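Local coordinates for SWD1-like protein (PDB 6E29) that probably serves, through this WD40 beta-propeller domain, as a scaffold subunit of the COMPASS histone H3 lysine methyltransferase complex, at residues Ile70-Trp75 / Leu83-Gly88; Gln87-Ile92 / Arg108-Gly113; His27-Arg32 / Gly43-Thr48. All blocks are in the same frame, centred on the assembly; numbering follows the deposited sequence.

Contact 1. Residues Ile70-Trp75 / Leu83-Gly88; sequences ITSLSW and LSACQG
Thr71 has OG1 between its backbone N and carbonyl carbon (chi1 51°), 3.2 Å from Ala85 O, while its CG2, anti to the carbonyl carbon, meets Gln87 CG at 3.5 Å. Ser72 OG takes the corresponding position (chi1 73°) and lies 3.5 Å from Ala85 CB. Both residues face Ala85, a classic beta bulge in the antiparallel hairpin of strands 70-75 and 81-86: Thr71 N donates to Ala85 O at 2.8 Å, and Ala85 N returns a bond to Ser72 O. Beyond the bulge the pairing is regular, with Ser74 and Leu83 joined by two backbone bonds. On the side opposite Ser72 and Ala85, Leu73 CD2 rests on Ser84 CB at 3.9 Å, while Ser84 OG bonds His66 and Trp94, a set like that of the Asp-His-Ser-Trp network of WD40 repeats. One water bridges the strands, accepting from Ser72 OG at 2.7 Å and donating to Leu83 O. Leu83 also packs on Ala114 and Leu116 of strand 111-117. The hydroxyls of Thr71, Ser72 and Ser74 bond backbone atoms of Val111, Ala114 and Leu116, so a row of small hydroxyls ties the inner strand of this blade to that of the next.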
ATOM      1  N   ILE B  70      12.715  -5.407  -0.449  1.00 40.19           N
ATOM      2  CA  ILE B  70      11.396  -5.383  -1.047  1.00 35.16           C
ATOM      3  C   ILE B  70      10.540  -4.359  -0.309  1.00 35.84           C
ATOM      4  O   ILE B  70      10.521  -4.300   0.930  1.00 34.02           O
ATOM      5  CB  ILE B  70      10.746  -6.772  -1.012  1.00 29.88           C
ATOM      6  CG1 ILE B  70      11.686  -7.791  -1.682  1.00 32.11           C
ATOM      7  CG2 ILE B  70       9.355  -6.698  -1.654  1.00 30.38           C
ATOM      8  CD1 ILE B  70      11.882  -7.463  -3.191  1.00 42.04           C
ATOM      9  N   THR B  71       9.825  -3.541  -1.072  1.00 30.39           N
ATOM     10  CA  THR B  71       8.942  -2.528  -0.524  1.00 27.56           C
ATOM     11  C   THR B  71       7.461  -2.786  -0.746  1.00 32.13           C
ATOM     12  O   THR B  71       6.653  -2.227   0.001  1.00 28.98           O
ATOM     13  CB  THR B  71       9.271  -1.157  -1.127  1.00 35.25           C
ATOM     14  OG1 THR B  71       9.294  -1.294  -2.551  1.00 33.04           O
ATOM     15  CG2 THR B  71      10.675  -0.671  -0.650  1.00 29.87           C
ATOM     16  N   SER B  72       7.066  -3.603  -1.730  1.00 25.84           N
ATOM     17  CA  SER B  72       5.650  -3.921  -1.882  1.00 23.67           C
ATOM     18  C   SER B  72       5.456  -5.193  -2.679  1.00 24.75           C
ATOM     19  O   SER B  72       6.355  -5.661  -3.398  1.00 28.38           O
ATOM     20  CB  SER B  72       4.846  -2.784  -2.543  1.00 30.26           C
ATOM     21  OG  SER B  72       5.127  -2.694  -3.939  1.00 31.36           O
ATOM     22  N   LEU B  73       4.280  -5.777  -2.461  1.00 26.50           N
ATOM     23  CA  LEU B  73       3.842  -7.004  -3.113  1.00 24.99           C
ATOM     24  C   LEU B  73       2.379  -6.861  -3.439  1.00 29.91           C
ATOM     25  O   LEU B  73       1.606  -6.436  -2.586  1.00 34.64           O
ATOM     26  CB  LEU B  73       3.978  -8.235  -2.190  1.00 25.18           C
ATOM     27  CG  LEU B  73       5.368  -8.512  -1.683  1.00 26.01           C
ATOM     28  CD1 LEU B  73       5.274  -9.376  -0.382  1.00 33.28           C
ATOM     29  CD2 LEU B  73       6.195  -9.255  -2.777  1.00 29.32           C
ATOM     30  N   SER B  74       2.002  -7.278  -4.644  1.00 28.15           N
ATOM     31  CA  SER B  74       0.649  -7.119  -5.146  1.00 25.22           C
ATOM     32  C   SER B  74       0.307  -8.323  -6.002  1.00 30.83           C
ATOM     33  O   SER B  74       1.018  -8.610  -6.972  1.00 30.61           O
ATOM     34  CB  SER B  74       0.569  -5.820  -5.978  1.00 32.91           C
ATOM     35  OG  SER B  74      -0.670  -5.679  -6.633  1.00 30.99           O
ATOM     36  N   TRP B  75      -0.779  -8.998  -5.662  1.00 29.96           N
ATOM     37  CA  TRP B  75      -1.160 -10.235  -6.324  1.00 37.37           C
ATOM     38  C   TRP B  75      -2.194  -9.960  -7.398  1.00 33.41           C
ATOM     39  O   TRP B  75      -3.028  -9.075  -7.247  1.00 38.58           O
ATOM     40  CB  TRP B  75      -1.777 -11.222  -5.350  1.00 29.82           C
ATOM     41  CG  TRP B  75      -0.873 -11.873  -4.338  1.00 28.75           C
ATOM     42  CD1 TRP B  75      -0.461 -11.346  -3.107  1.00 29.15           C
ATOM     43  CD2 TRP B  75      -0.347 -13.206  -4.400  1.00 31.29           C
ATOM     44  NE1 TRP B  75       0.293 -12.288  -2.436  1.00 26.89           N
ATOM     45  CE2 TRP B  75       0.381 -13.431  -3.206  1.00 28.77           C
ATOM     46  CE3 TRP B  75      -0.392 -14.225  -5.369  1.00 38.15           C
ATOM     47  CZ2 TRP B  75       1.053 -14.635  -2.949  1.00 35.66           C
ATOM     48  CZ3 TRP B  75       0.262 -15.441  -5.098  1.00 39.48           C
ATOM     49  CH2 TRP B  75       0.982 -15.629  -3.908  1.00 32.06           C
ATOM     50  N   LEU B  83       3.384  -9.046  -8.305  1.00 31.61           N
ATOM     51  CA  LEU B  83       4.187  -7.894  -8.646  1.00 31.60           C
ATOM     52  C   LEU B  83       4.971  -7.473  -7.405  1.00 38.99           C
ATOM     53  O   LEU B  83       4.386  -7.236  -6.349  1.00 34.86           O
ATOM     54  CB  LEU B  83       3.268  -6.778  -9.119  1.00 30.79           C
ATOM     55  CG  LEU B  83       3.964  -5.569  -9.698  1.00 33.89           C
ATOM     56  CD1 LEU B  83       4.388  -5.858 -11.119  1.00 33.49           C
ATOM     57  CD2 LEU B  83       2.974  -4.376  -9.631  1.00 33.93           C
ATOM     58  N   SER B  84       6.284  -7.438  -7.515  1.00 31.81           N
ATOM     59  CA  SER B  84       7.139  -7.048  -6.397  1.00 37.38           C
ATOM     60  C   SER B  84       7.951  -5.801  -6.742  1.00 33.23           C
ATOM     61  O   SER B  84       8.366  -5.602  -7.889  1.00 32.75           O
ATOM     62  CB  SER B  84       8.091  -8.204  -5.995  1.00 32.02           C
ATOM     63  OG  SER B  84       8.859  -8.675  -7.133  1.00 34.68           O
ATOM     64  N   ALA B  85       8.221  -4.981  -5.740  1.00 29.88           N
ATOM     65  CA  ALA B  85       8.976  -3.760  -5.962  1.00 30.53           C
ATOM     66  C   ALA B  85      10.049  -3.649  -4.893  1.00 33.09           C
ATOM     67  O   ALA B  85       9.881  -4.189  -3.805  1.00 36.50           O
ATOM     68  CB  ALA B  85       8.051  -2.538  -5.898  1.00 28.68           C
ATOM     69  N   CYS B  86      11.142  -2.928  -5.175  1.00 33.58           N
ATOM     70  CA  CYS B  86      12.227  -2.855  -4.202  1.00 40.91           C
ATOM     71  C   CYS B  86      12.783  -1.445  -4.104  1.00 43.66           C
ATOM     72  O   CYS B  86      12.493  -0.580  -4.925  1.00 33.74           O
ATOM     73  CB  CYS B  86      13.367  -3.836  -4.542  1.00 42.08           C
ATOM     74  SG  CYS B  86      14.327  -3.435  -6.004  1.00 40.44           S
ATOM     75  N   GLN B  87      13.631  -1.235  -3.096  1.00 38.68           N
ATOM     76  CA  GLN B  87      14.363   0.017  -2.978  1.00 46.20           C
ATOM     77  C   GLN B  87      15.434   0.161  -4.034  1.00 50.19           C
ATOM     78  O   GLN B  87      15.975   1.263  -4.191  1.00 48.95           O
ATOM     79  CB  GLN B  87      15.013   0.132  -1.601  1.00 40.44           C
ATOM     80  CG  GLN B  87      14.030   0.363  -0.489  1.00 43.85           C
ATOM     81  CD  GLN B  87      14.658   0.287   0.891  1.00 59.93           C
ATOM     82  OE1 GLN B  87      15.814  -0.138   1.053  1.00 60.45           O
ATOM     83  NE2 GLN B  87      13.897   0.702   1.904  1.00 58.21           N
ATOM     84  N   GLY B  88      15.773  -0.927  -4.724  1.00 49.32           N
ATOM     85  CA  GLY B  88      16.778  -0.884  -5.766  1.00 52.76           C
ATOM     86  C   GLY B  88      16.218  -0.497  -7.117  1.00 50.76           C
ATOM     87  O   GLY B  88      16.818  -0.847  -8.139  1.00 54.10           O
TER
HETATM   88  O   HOH W   1       4.407  -4.522  -5.826  1.00 30.77           O

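Contact 2. Residues Gln87-Ile92 / Arg108-Gly113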
ATOM      1  N   GLN B  87      13.631  -1.235  -3.096  1.00 38.68           N
ATOM      2  CA  GLN B  87      14.363   0.017  -2.978  1.00 46.20           C
ATOM      3  C   GLN B  87      15.434   0.161  -4.034  1.00 50.19           C
ATOM      4  O   GLN B  87      15.975   1.263  -4.191  1.00 48.95           O
ATOM      5  CB  GLN B  87      15.013   0.132  -1.601  1.00 40.44           C
ATOM      6  CG  GLN B  87      14.030   0.363  -0.489  1.00 43.85           C
ATOM      7  CD  GLN B  87      14.658   0.287   0.891  1.00 59.93           C
ATOM      8  OE1 GLN B  87      15.814  -0.138   1.053  1.00 60.45           O
ATOM      9  NE2 GLN B  87      13.897   0.702   1.904  1.00 58.21           N
ATOM     10  N   GLY B  88      15.773  -0.927  -4.724  1.00 49.32           N
ATOM     11  CA  GLY B  88      16.778  -0.884  -5.766  1.00 52.76           C
ATOM     12  C   GLY B  88      16.218  -0.497  -7.117  1.00 50.76           C
ATOM     13  O   GLY B  88      16.818  -0.847  -8.139  1.00 54.10           O
ATOM     14  N   TRP B  89      15.060   0.191  -7.130  1.00 42.44           N
ATOM     15  CA  TRP B  89      14.478   0.868  -8.306  1.00 45.02           C
ATOM     16  C   TRP B  89      13.732  -0.064  -9.263  1.00 54.39           C
ATOM     17  O   TRP B  89      13.440   0.321 -10.391  1.00 49.42           O
ATOM     18  CB  TRP B  89      15.530   1.635  -9.135  1.00 41.74           C
ATOM     19  CG  TRP B  89      16.461   2.525  -8.362  1.00 50.80           C
ATOM     20  CD1 TRP B  89      16.484   2.724  -6.999  1.00 50.95           C
ATOM     21  CD2 TRP B  89      17.502   3.354  -8.902  1.00 58.07           C
ATOM     22  NE1 TRP B  89      17.479   3.614  -6.667  1.00 61.73           N
ATOM     23  CE2 TRP B  89      18.117   4.016  -7.812  1.00 59.96           C
ATOM     24  CE3 TRP B  89      17.975   3.601 -10.201  1.00 51.15           C
ATOM     25  CZ2 TRP B  89      19.175   4.919  -7.983  1.00 55.77           C
ATOM     26  CZ3 TRP B  89      19.016   4.504 -10.370  1.00 58.22           C
ATOM     27  CH2 TRP B  89      19.605   5.153  -9.266  1.00 69.12           C
ATOM     28  N   LYS B  90      13.414  -1.286  -8.880  1.00 41.92           N
ATOM     29  CA  LYS B  90      12.895  -2.252  -9.831  1.00 42.46           C
ATOM     30  C   LYS B  90      11.501  -2.729  -9.442  1.00 49.74           C
ATOM     31  O   LYS B  90      11.139  -2.801  -8.257  1.00 35.51           O
ATOM     32  CB  LYS B  90      13.841  -3.458  -9.934  1.00 46.23           C
ATOM     33  CG  LYS B  90      15.277  -3.083 -10.252  1.00 57.57           C
ATOM     34  CD  LYS B  90      16.242  -4.296 -10.129  1.00 61.46           C
ATOM     35  CE  LYS B  90      16.012  -5.373 -11.174  1.00 67.20           C
ATOM     36  NZ  LYS B  90      16.923  -6.548 -10.956  1.00 55.33           N
ATOM     37  N   VAL B  91      10.716  -3.046 -10.465  1.00 36.94           N
ATOM     38  CA  VAL B  91       9.421  -3.714 -10.330  1.00 35.61           C
ATOM     39  C   VAL B  91       9.435  -4.941 -11.246  1.00 42.46           C
ATOM     40  O   VAL B  91       9.828  -4.839 -12.424  1.00 41.16           O
ATOM     41  CB  VAL B  91       8.257  -2.772 -10.703  1.00 39.82           C
ATOM     42  CG1 VAL B  91       6.943  -3.509 -10.686  1.00 33.50           C
ATOM     43  CG2 VAL B  91       8.173  -1.595  -9.736  1.00 32.71           C
ATOM     44  N   ILE B  92       8.998  -6.089 -10.719  1.00 40.80           N
ATOM     45  CA  ILE B  92       9.010  -7.358 -11.460  1.00 41.64           C
ATOM     46  C   ILE B  92       7.639  -8.010 -11.351  1.00 37.93           C
ATOM     47  O   ILE B  92       7.044  -8.037 -10.266  1.00 37.93           O
ATOM     48  CB  ILE B  92      10.102  -8.316 -10.927  1.00 42.79           C
ATOM     49  CG1 ILE B  92      11.506  -7.750 -11.184  1.00 56.24           C
ATOM     50  CG2 ILE B  92       9.935  -9.736 -11.499  1.00 41.76           C
ATOM     51  CD1 ILE B  92      12.624  -8.615 -10.549  1.00 46.73           C
ATOM     52  N   ARG B 108      14.212   5.079 -12.066  1.00 43.94           N
ATOM     53  CA  ARG B 108      15.415   5.837 -11.732  1.00 63.44           C
ATOM     54  C   ARG B 108      15.465   6.213 -10.251  1.00 57.27           C
ATOM     55  O   ARG B 108      16.205   7.127  -9.867  1.00 49.07           O
ATOM     56  CB  ARG B 108      15.518   7.087 -12.609  1.00 63.69           C
ATOM     57  CG  ARG B 108      14.913   6.953 -14.012  1.00 58.24           C
ATOM     58  CD  ARG B 108      14.911   8.315 -14.745  1.00 80.72           C
ATOM     59  NE  ARG B 108      14.296   9.373 -13.922  1.00 86.44           N
ATOM     60  CZ  ARG B 108      13.188  10.057 -14.234  1.00 79.79           C
ATOM     61  NH1 ARG B 108      12.546   9.830 -15.377  1.00 77.28           N
ATOM     62  NH2 ARG B 108      12.720  10.991 -13.407  1.00 60.49           N
ATOM     63  N   ALA B 109      14.732   5.490  -9.412  1.00 44.05           N
ATOM     64  CA  ALA B 109      14.489   5.885  -8.034  1.00 46.06           C
ATOM     65  C   ALA B 109      13.898   4.702  -7.286  1.00 39.26           C
ATOM     66  O   ALA B 109      13.259   3.825  -7.894  1.00 39.52           O
ATOM     67  CB  ALA B 109      13.541   7.095  -7.960  1.00 46.63           C
ATOM     68  N   PRO B 110      14.092   4.640  -5.971  1.00 56.93           N
ATOM     69  CA  PRO B 110      13.426   3.611  -5.159  1.00 37.65           C
ATOM     70  C   PRO B 110      11.913   3.648  -5.338  1.00 42.45           C
ATOM     71  O   PRO B 110      11.303   4.711  -5.498  1.00 36.07           O
ATOM     72  CB  PRO B 110      13.808   3.985  -3.718  1.00 39.06           C
ATOM     73  CG  PRO B 110      15.119   4.767  -3.871  1.00 40.74           C
ATOM     74  CD  PRO B 110      14.997   5.503  -5.180  1.00 53.37           C
ATOM     75  N   VAL B 111      11.294   2.475  -5.252  1.00 35.15           N
ATOM     76  CA  VAL B 111       9.852   2.349  -5.436  1.00 33.78           C
ATOM     77  C   VAL B 111       9.213   2.311  -4.053  1.00 39.80           C
ATOM     78  O   VAL B 111       9.508   1.413  -3.255  1.00 31.12           O
ATOM     79  CB  VAL B 111       9.498   1.103  -6.274  1.00 35.42           C
ATOM     80  CG1 VAL B 111       8.003   1.074  -6.634  1.00 30.20           C
ATOM     81  CG2 VAL B 111      10.375   1.012  -7.583  1.00 33.69           C
ATOM     82  N   TYR B 112       8.395   3.325  -3.727  1.00 28.39           N
ATOM     83  CA  TYR B 112       7.600   3.249  -2.495  1.00 31.43           C
ATOM     84  C   TYR B 112       6.661   2.035  -2.528  1.00 37.62           C
ATOM     85  O   TYR B 112       6.446   1.360  -1.523  1.00 29.07           O
ATOM     86  CB  TYR B 112       6.752   4.509  -2.333  1.00 22.89           C
ATOM     87  CG  TYR B 112       7.431   5.790  -1.883  1.00 26.49           C
ATOM     88  CD1 TYR B 112       8.097   5.869  -0.649  1.00 32.35           C
ATOM     89  CD2 TYR B 112       7.283   6.967  -2.648  1.00 27.63           C
ATOM     90  CE1 TYR B 112       8.645   7.065  -0.214  1.00 37.42           C
ATOM     91  CE2 TYR B 112       7.840   8.157  -2.230  1.00 34.58           C
ATOM     92  CZ  TYR B 112       8.499   8.204  -1.005  1.00 31.09           C
ATOM     93  OH  TYR B 112       9.062   9.373  -0.580  1.00 35.02           O
ATOM     94  N   GLY B 113       6.042   1.786  -3.671  1.00 26.32           N
ATOM     95  CA  GLY B 113       5.157   0.660  -3.810  1.00 33.99           C
ATOM     96  C   GLY B 113       4.560   0.641  -5.197  1.00 29.80           C
ATOM     97  O   GLY B 113       4.461   1.668  -5.898  1.00 28.96           O
TER
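Trp89 lays one face of its indole over the backbone of Arg108 and Ala109, where the chain of a WD40 propeller passes from one four-stranded blade to the next. Arg108 C sits 3.6 Å above the ring plane and Ala109 N 3.5 Å above it, both offset toward the rim, so this face lies over the Arg108-Ala109 peptide. Trp89 CG is anti to the carbonyl carbon (chi1 -48°), and CG lies 3.5 Å from Ala109 O. The indole and Pro110 lie side by side, pointing the same way, with Trp89 NE1 3.5 Å from Pro110 CD. No conventional hydrogen bond joins the segments, but Trp89 CA makes a CA-H...O contact of 3.2 Å with Ala109 O. Pro110 CB also meets Gln87 O, a carbonyl that accepts a bond from Lys68. Deeper in, Val91 and Val111 cross at about a right angle, part of an apolar layer between the blades that takes in Leu83, Ala85 and Phe124. Arg108 directs its guanidinium elsewhere, to a salt bridge with Asp131. Val111 CG2, anti to its own carbonyl carbon, lies 4.0 Å from Val91 CG2.

Contact 3. Residues His27-Arg32 / Gly43-Thr48; sequences HSTCVR and GRVDGT
Strands 28-33 and 39-44 pair antiparallel through a classic beta bulge in which Thr29 and Cys30 both face Gly43. Thr29 N donates to Gly43 O at 2.7 Å, Gly43 N donates to Cys30 O, and Val45 N donates to His27 O at 2.9 Å. Arg44 to Gly47 form a type I turn. Among the side chains, Val45 CG2 fits between His27 and Thr29: it lies 3.3 Å from His27 ND1, oblique to the imidazole, and 3.7 Å from Thr29 CG2. His27 CG is anti to the backbone N (chi1 -167°), which places it 3.7 Å from Val45 CG2. The far nitrogen, NE2, bonds Leu334 O, whereas ND1 is buried here with no polar partner in the model. Arg44 grips Asp46 side-on in a salt bridge, NE to OD1 at 3.2 Å and NH2 to OD2 at 2.9 Å. Thr48 N reaches the same OD1, from the face opposite Arg44 NE, closing an Asx turn. An alanine in place of Arg44 would probably leave the Asp46 carboxylate without its charged mate and freer to turn, although the bond from Thr48 N could remain. Thr29 OG1 hydrogen-bonds Ile70 O of the next blade. A bulged inner hairpin leading into a type I turn, with an Asx turn at Asp46, fits the WD40 repeat, whose turns often carry such an aspartate.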
ATOM      1  N   HIS B  27      15.182 -11.862   6.514  1.00 35.57           N
ATOM      2  CA  HIS B  27      14.564 -10.744   7.238  1.00 37.62           C
ATOM      3  C   HIS B  27      13.393 -10.219   6.402  1.00 39.11           C
ATOM      4  O   HIS B  27      13.598  -9.535   5.399  1.00 36.83           O
ATOM      5  CB  HIS B  27      15.602  -9.655   7.491  1.00 36.59           C
ATOM      6  CG  HIS B  27      15.176  -8.617   8.476  1.00 36.19           C
ATOM      7  ND1 HIS B  27      14.249  -7.634   8.187  1.00 51.16           N
ATOM      8  CD2 HIS B  27      15.569  -8.399   9.755  1.00 44.73           C
ATOM      9  CE1 HIS B  27      14.095  -6.853   9.244  1.00 35.68           C
ATOM     10  NE2 HIS B  27      14.881  -7.300  10.210  1.00 52.71           N
ATOM     11  N   SER B  28      12.162 -10.509   6.826  1.00 31.47           N
ATOM     12  CA  SER B  28      10.995 -10.093   6.060  0.51 29.29           C
ATOM     13  C   SER B  28      10.769  -8.592   6.218  1.00 39.01           C
ATOM     14  O   SER B  28      10.776  -8.070   7.335  1.00 33.83           O
ATOM     15  CB  SER B  28       9.763 -10.866   6.518  0.51 27.73           C
ATOM     16  OG  SER B  28       9.904 -12.242   6.197  0.51 31.27           O
ATOM     17  N   THR B  29      10.546  -7.903   5.099  1.00 33.99           N
ATOM     18  CA  THR B  29      10.229  -6.483   5.137  1.00 35.46           C
ATOM     19  C   THR B  29       8.782  -6.211   4.785  1.00 38.02           C
ATOM     20  O   THR B  29       8.300  -5.116   5.061  1.00 34.61           O
ATOM     21  CB  THR B  29      11.100  -5.670   4.165  1.00 35.14           C
ATOM     22  OG1 THR B  29      10.927  -6.161   2.827  1.00 37.35           O
ATOM     23  CG2 THR B  29      12.534  -5.749   4.534  1.00 41.33           C
ATOM     24  N   CYS B  30       8.086  -7.182   4.211  1.00 26.83           N
ATOM     25  CA  CYS B  30       6.724  -6.981   3.726  0.51 33.36           C
ATOM     26  C   CYS B  30       6.068  -8.354   3.603  1.00 25.93           C
ATOM     27  O   CYS B  30       6.760  -9.326   3.299  1.00 31.67           O
ATOM     28  CB  CYS B  30       6.787  -6.226   2.389  0.51 45.49           C
ATOM     29  SG  CYS B  30       5.331  -6.127   1.318  0.51 32.92           S
ATOM     30  N   VAL B  31       4.739  -8.413   3.749  1.00 26.17           N
ATOM     31  CA  VAL B  31       3.964  -9.641   3.517  1.00 25.82           C
ATOM     32  C   VAL B  31       2.657  -9.264   2.841  1.00 35.99           C
ATOM     33  O   VAL B  31       2.179  -8.151   2.996  1.00 26.46           O
ATOM     34  CB  VAL B  31       3.629 -10.385   4.809  1.00 37.70           C
ATOM     35  CG1 VAL B  31       4.822 -11.199   5.242  1.00 31.98           C
ATOM     36  CG2 VAL B  31       3.171  -9.375   5.842  1.00 30.35           C
ATOM     37  N   ARG B  32       2.061 -10.215   2.118  1.00 22.98           N
ATOM     38  CA  ARG B  32       0.780 -10.009   1.438  1.00 22.60           C
ATOM     39  C   ARG B  32       0.180 -11.379   1.142  1.00 21.00           C
ATOM     40  O   ARG B  32       0.845 -12.209   0.518  1.00 25.47           O
ATOM     41  CB  ARG B  32       0.909  -9.248   0.084  1.00 26.58           C
ATOM     42  CG  ARG B  32      -0.413  -8.754  -0.442  1.00 26.69           C
ATOM     43  CD  ARG B  32      -0.659  -7.323   0.146  1.00 41.41           C
ATOM     44  NE  ARG B  32      -1.986  -6.776  -0.112  1.00 40.43           N
ATOM     45  CZ  ARG B  32      -2.262  -5.852  -1.033  1.00 55.34           C
ATOM     46  NH1 ARG B  32      -1.291  -5.379  -1.830  1.00 34.77           N
ATOM     47  NH2 ARG B  32      -3.521  -5.399  -1.144  1.00 34.52           N
ATOM     48  N   GLY B  43       8.625 -10.539   1.306  1.00 30.85           N
ATOM     49  CA  GLY B  43       9.778  -9.922   0.662  1.00 27.78           C
ATOM     50  C   GLY B  43      10.800  -9.690   1.755  1.00 38.00           C
ATOM     51  O   GLY B  43      10.429  -9.516   2.928  1.00 33.78           O
ATOM     52  N   ARG B  44      12.082  -9.729   1.385  1.00 40.63           N
ATOM     53  CA  ARG B  44      13.179  -9.724   2.349  1.00 36.38           C
ATOM     54  C   ARG B  44      14.118  -8.563   2.091  1.00 34.28           C
ATOM     55  O   ARG B  44      14.127  -7.953   1.013  1.00 39.60           O
ATOM     56  CB  ARG B  44      13.969 -11.054   2.320  1.00 38.10           C
ATOM     57  CG  ARG B  44      13.068 -12.228   1.942  1.00 38.23           C
ATOM     58  CD  ARG B  44      13.622 -13.591   2.191  1.00 35.51           C
ATOM     59  NE  ARG B  44      15.043 -13.708   2.002  1.00 42.96           N
ATOM     60  CZ  ARG B  44      15.693 -14.877   2.008  1.00 50.62           C
ATOM     61  NH1 ARG B  44      15.019 -16.015   2.165  1.00 37.90           N
ATOM     62  NH2 ARG B  44      17.010 -14.905   1.843  1.00 44.74           N
ATOM     63  N   VAL B  45      14.933  -8.285   3.114  1.00 50.54           N
ATOM     64  CA  VAL B  45      15.934  -7.227   3.027  1.00 38.31           C
ATOM     65  C   VAL B  45      16.820  -7.432   1.808  1.00 44.58           C
ATOM     66  O   VAL B  45      17.209  -6.466   1.140  1.00 44.29           O
ATOM     67  CB  VAL B  45      16.775  -7.182   4.313  1.00 54.77           C
ATOM     68  CG1 VAL B  45      18.050  -6.339   4.101  1.00 51.78           C
ATOM     69  CG2 VAL B  45      15.961  -6.680   5.471  1.00 42.53           C
ATOM     70  N   ASP B  46      17.162  -8.699   1.503  1.00 39.44           N
ATOM     71  CA  ASP B  46      18.103  -8.970   0.413  1.00 41.44           C
ATOM     72  C   ASP B  46      17.443  -9.034  -0.972  1.00 43.29           C
ATOM     73  O   ASP B  46      18.095  -9.457  -1.931  1.00 48.96           O
ATOM     74  CB  ASP B  46      18.875 -10.269   0.668  1.00 47.34           C
ATOM     75  CG  ASP B  46      17.977 -11.496   0.710  1.00 46.49           C
ATOM     76  OD1 ASP B  46      16.739 -11.363   0.653  1.00 56.42           O
ATOM     77  OD2 ASP B  46      18.518 -12.619   0.777  1.00 52.97           O
ATOM     78  N   GLY B  47      16.182  -8.649  -1.104  1.00 44.36           N
ATOM     79  CA  GLY B  47      15.525  -8.643  -2.390  1.00 44.29           C
ATOM     80  C   GLY B  47      14.859  -9.945  -2.769  1.00 39.67           C
ATOM     81  O   GLY B  47      14.127  -9.982  -3.768  1.00 46.84           O
ATOM     82  N   THR B  48      15.049 -11.009  -1.994  1.00 39.23           N
ATOM     83  CA  THR B  48      14.364 -12.255  -2.307  1.00 39.42           C
ATOM     84  C   THR B  48      12.881 -12.174  -1.932  1.00 39.57           C
ATOM     85  O   THR B  48      12.500 -11.529  -0.953  1.00 40.46           O
ATOM     86  CB  THR B  48      15.020 -13.429  -1.581  1.00 41.68           C
ATOM     87  OG1 THR B  48      16.424 -13.428  -1.843  1.00 46.88           O
ATOM     88  CG2 THR B  48      14.420 -14.752  -2.051  1.00 41.50           C
TER

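Along the chain contact 3 comes first, in the blade of strands 28-33 to 58-64; contact 1 follows in the next blade, 70-75 to 100-106, and contact 2 joins that blade to strand 111-117 of the third. Contacts 1 and 2 share Gln87 and Gly88. The centre of contact 1 is about 7 Å from that of contact 2 and about 9 Å from that of contact 3, against about 14 Å between the centres of contacts 2 and 3, so contact 1 stands between them. It reaches contact 3 through Trp75 NE1 to Arg32 O and contact 2 through Thr71 OG1 to Val111 O. Three successive propeller blades are thereby linked near their inner strands.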